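Local structure of N-acetylmuramoyl-L-alanine amidase AmiD (Escherichia coli, 3D2Y) at residues I34-D39 and L105-W110. The protein hydrolyses, with the help of a catalytic zinc ion, the amide link between N-acetylmuramoyl groups and L-amino acids in cell-wall glycopeptides. Sequence-based numbering, arbitrary orientation.
Sequences IHYTAD and LENRGW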
ATOM      1  N   ILE A  34       0.315  -2.045  -2.991  1.00  3.77           N
ATOM      2  CA  ILE A  34       0.987  -1.783  -4.272  1.00  2.65           C
ATOM      3  C   ILE A  34       2.455  -2.230  -4.237  1.00  3.06           C
ATOM      4  O   ILE A  34       3.184  -1.906  -3.296  1.00  4.41           O
ATOM      5  CB  ILE A  34       0.892  -0.280  -4.681  1.00  3.61           C
ATOM      6  CG1 ILE A  34      -0.560   0.200  -4.577  1.00  2.21           C
ATOM      7  CG2 ILE A  34       1.348  -0.090  -6.097  1.00  6.13           C
ATOM      8  CD1 ILE A  34      -1.552  -0.566  -5.506  1.00  4.54           C
ATOM      9  N   HIS A  35       2.867  -2.961  -5.272  1.00  3.74           N
ATOM     10  CA  HIS A  35       4.246  -3.475  -5.406  1.00  2.00           C
ATOM     11  C   HIS A  35       4.835  -3.058  -6.730  1.00  2.00           C
ATOM     12  O   HIS A  35       4.060  -2.776  -7.670  1.00  3.67           O
ATOM     13  CB  HIS A  35       4.250  -5.030  -5.432  1.00  5.70           C
ATOM     14  CG  HIS A  35       3.665  -5.683  -4.212  1.00  4.80           C
ATOM     15  ND1 HIS A  35       4.447  -6.108  -3.158  1.00  2.43           N
ATOM     16  CD2 HIS A  35       2.390  -6.019  -3.904  1.00  6.51           C
ATOM     17  CE1 HIS A  35       3.670  -6.644  -2.235  1.00  2.84           C
ATOM     18  NE2 HIS A  35       2.414  -6.586  -2.653  1.00  5.41           N
ATOM     19  N   TYR A  36       6.163  -3.076  -6.846  1.00  2.00           N
ATOM     20  CA  TYR A  36       6.810  -3.261  -8.173  1.00  4.34           C
ATOM     21  C   TYR A  36       7.499  -4.629  -8.267  1.00  5.97           C
ATOM     22  O   TYR A  36       7.833  -5.256  -7.246  1.00  6.15           O
ATOM     23  CB  TYR A  36       7.778  -2.119  -8.622  1.00  6.26           C
ATOM     24  CG  TYR A  36       8.910  -1.791  -7.664  1.00  2.71           C
ATOM     25  CD1 TYR A  36       9.819  -2.773  -7.220  1.00  4.66           C
ATOM     26  CD2 TYR A  36       9.072  -0.481  -7.173  1.00  6.05           C
ATOM     27  CE1 TYR A  36      10.818  -2.460  -6.298  1.00  3.84           C
ATOM     28  CE2 TYR A  36      10.110  -0.155  -6.274  1.00  3.24           C
ATOM     29  CZ  TYR A  36      10.966  -1.157  -5.828  1.00  4.45           C
ATOM     30  OH  TYR A  36      11.988  -0.875  -4.919  1.00  8.61           O
ATOM     31  N   THR A  37       7.775  -5.048  -9.496  1.00  5.02           N
ATOM     32  CA  THR A  37       8.265  -6.408  -9.757  1.00  6.00           C
ATOM     33  C   THR A  37       9.778  -6.487  -9.653  1.00  4.79           C
ATOM     34  O   THR A  37      10.332  -7.541  -9.352  1.00  5.91           O
ATOM     35  CB  THR A  37       7.850  -6.909 -11.171  1.00  3.71           C
ATOM     36  OG1 THR A  37       8.410  -6.105 -12.228  1.00  5.78           O
ATOM     37  CG2 THR A  37       6.391  -6.939 -11.331  1.00  4.95           C
ATOM     38  N   ALA A  38      10.422  -5.355  -9.908  1.00  4.56           N
ATOM     39  CA  ALA A  38      11.875  -5.308 -10.161  1.00  6.24           C
ATOM     40  C   ALA A  38      12.354  -6.306 -11.192  1.00  7.76           C
ATOM     41  O   ALA A  38      13.397  -6.918 -11.004  1.00  8.28           O
ATOM     42  CB  ALA A  38      12.691  -5.457  -8.829  1.00  5.04           C
ATOM     43  N   ASP A  39      11.597  -6.471 -12.292  1.00  6.03           N
ATOM     44  CA  ASP A  39      11.914  -7.464 -13.325  1.00  9.19           C
ATOM     45  C   ASP A  39      10.926  -7.275 -14.494  1.00  7.23           C
ATOM     46  O   ASP A  39       9.895  -6.597 -14.343  1.00  8.28           O
ATOM     47  CB  ASP A  39      11.820  -8.891 -12.742  1.00  9.45           C
ATOM     48  CG  ASP A  39      12.744  -9.906 -13.442  1.00 16.93           C
ATOM     49  OD1 ASP A  39      13.399  -9.568 -14.459  1.00 17.55           O
ATOM     50  OD2 ASP A  39      12.788 -11.072 -12.964  1.00 18.13           O
ATOM     51  N   LEU A 105       3.188  -4.181 -10.182  1.00  6.13           N
ATOM     52  CA  LEU A 105       3.450  -3.251 -11.285  1.00  4.05           C
ATOM     53  C   LEU A 105       4.833  -3.542 -11.861  1.00  4.43           C
ATOM     54  O   LEU A 105       5.849  -3.483 -11.156  1.00  4.03           O
ATOM     55  CB  LEU A 105       3.362  -1.815 -10.782  1.00  5.41           C
ATOM     56  CG  LEU A 105       2.121  -1.363  -9.988  1.00  6.89           C
ATOM     57  CD1 LEU A 105       2.217   0.124  -9.615  1.00  4.45           C
ATOM     58  CD2 LEU A 105       0.879  -1.590 -10.831  1.00  5.97           C
ATOM     59  N   GLU A 106       4.859  -3.863 -13.143  1.00  3.60           N
ATOM     60  CA  GLU A 106       6.130  -4.127 -13.812  1.00  2.00           C
ATOM     61  C   GLU A 106       6.899  -2.814 -13.814  1.00  2.00           C
ATOM     62  O   GLU A 106       6.493  -1.847 -14.456  1.00  7.27           O
ATOM     63  CB  GLU A 106       5.950  -4.632 -15.232  1.00  2.00           C
ATOM     64  CG  GLU A 106       7.295  -4.881 -15.963  1.00  2.92           C
ATOM     65  CD  GLU A 106       7.208  -4.920 -17.506  1.00  4.04           C
ATOM     66  OE1 GLU A 106       8.279  -4.876 -18.129  1.00  4.03           O
ATOM     67  OE2 GLU A 106       6.107  -5.011 -18.078  1.00  7.83           O
ATOM     68  N   ASN A 107       7.998  -2.789 -13.082  1.00  2.98           N
ATOM     69  CA  ASN A 107       8.810  -1.579 -12.972  1.00  6.59           C
ATOM     70  C   ASN A 107      10.141  -2.052 -12.407  1.00  2.30           C
ATOM     71  O   ASN A 107      10.153  -2.977 -11.601  1.00  3.87           O
ATOM     72  CB  ASN A 107       8.092  -0.555 -12.057  1.00  3.85           C
ATOM     73  CG  ASN A 107       8.987   0.644 -11.699  1.00  4.87           C
ATOM     74  OD1 ASN A 107       9.826   0.561 -10.778  1.00  7.58           O
ATOM     75  ND2 ASN A 107       8.832   1.760 -12.439  1.00  2.00           N
ATOM     76  N   ARG A 108      11.247  -1.438 -12.828  1.00  4.93           N
ATOM     77  CA  ARG A 108      12.589  -1.918 -12.475  1.00  5.36           C
ATOM     78  C   ARG A 108      13.008  -1.730 -11.004  1.00  9.84           C
ATOM     79  O   ARG A 108      13.995  -2.350 -10.548  1.00  9.04           O
ATOM     80  CB  ARG A 108      13.629  -1.285 -13.421  1.00  6.30           C
ATOM     81  CG  ARG A 108      15.077  -1.392 -12.968  1.00 11.87           C
ATOM     82  CD  ARG A 108      15.965  -0.309 -13.662  1.00 15.32           C
ATOM     83  NE  ARG A 108      15.252   0.260 -14.803  1.00 18.44           N
ATOM     84  CZ  ARG A 108      15.057   1.556 -15.044  1.00 18.84           C
ATOM     85  NH1 ARG A 108      15.584   2.498 -14.273  1.00 12.55           N
ATOM     86  NH2 ARG A 108      14.347   1.901 -16.110  1.00 20.20           N
ATOM     87  N   GLY A 109      12.263  -0.899 -10.272  1.00  5.67           N
ATOM     88  CA  GLY A 109      12.660  -0.497  -8.909  1.00  8.81           C
ATOM     89  C   GLY A 109      13.909   0.368  -8.887  1.00 18.34           C
ATOM     90  O   GLY A 109      14.087   1.250  -9.761  1.00 18.71           O
ATOM     91  N   TRP A 110      14.768   0.119  -7.894  1.00 18.43           N
ATOM     92  CA  TRP A 110      16.024   0.857  -7.723  1.00 19.40           C
ATOM     93  C   TRP A 110      17.258   0.153  -8.261  1.00 22.36           C
ATOM     94  O   TRP A 110      17.347  -1.077  -8.276  1.00 23.31           O
ATOM     95  CB  TRP A 110      16.275   1.268  -6.260  1.00 19.43           C
ATOM     96  CG  TRP A 110      16.385   0.132  -5.303  1.00 18.16           C
ATOM     97  CD1 TRP A 110      15.398  -0.341  -4.486  1.00 19.06           C
ATOM     98  CD2 TRP A 110      17.550  -0.648  -5.010  1.00 19.94           C
ATOM     99  NE1 TRP A 110      15.859  -1.383  -3.737  1.00 17.89           N
ATOM    100  CE2 TRP A 110      17.181  -1.592  -4.028  1.00 20.80           C
ATOM    101  CE3 TRP A 110      18.874  -0.649  -5.490  1.00 20.25           C
ATOM    102  CZ2 TRP A 110      18.084  -2.532  -3.510  1.00 19.56           C
ATOM    103  CZ3 TRP A 110      19.768  -1.590  -4.979  1.00 20.19           C
ATOM    104  CH2 TRP A 110      19.367  -2.514  -3.997  1.00 18.56           C
TER
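The Y36 ring has G109 CA over its centre, 3.6 Å from the centroid and 13° off the normal: a CH-pi contact. CG of Y36 takes the crowded position between the backbone N and the carbonyl carbon (chi1 56°), which lays one ring face against the loop. A CB on G109 would fall 2.8 Å from CE1 of Y36, and the positive phi of G109 also suits glycine. OD1 of N107 accepts from G109 N at 2.9 Å, the donor above the amide carbonyl plane, in an Asx turn; the amide lies 32° from the Y36 ring plane, and CB of N107 packs on CB of Y36. Beyond the ring, Y36 OH approaches CD1 of W110 at 3.5 Å. Strands 31-36 and 100-105, parallel neighbours in the mixed sheet of this amidase 2 (PGRP-like) fold, end here, joined by L105 N to H35 O and T37 N to L105 O, each 3.0 Å; CG2 of I34 meets CD1 of L105 obliquely. T37 OG1 donates to D39 O, a 2.6 Å bond on a carbonyl lone pair, and itself accepts a weak bond from N107 N; A38 N bonds weakly to N107 O. An alanine in place of Y36 would remove the ring over G109 and would probably loosen the loop and disturb the substrate site. H35, a zinc ligand with H151 and D161, turns its ring away from the loop, NE2 hydrogen-bonded to H84 and ND1 weakly to D161. Backbone bonds, T37 hydroxyl and Y36 ring thus tie strand 31-36 to loop 105-110, consistent with substrate-binding Y36 and T37 being held beside the zinc ligand.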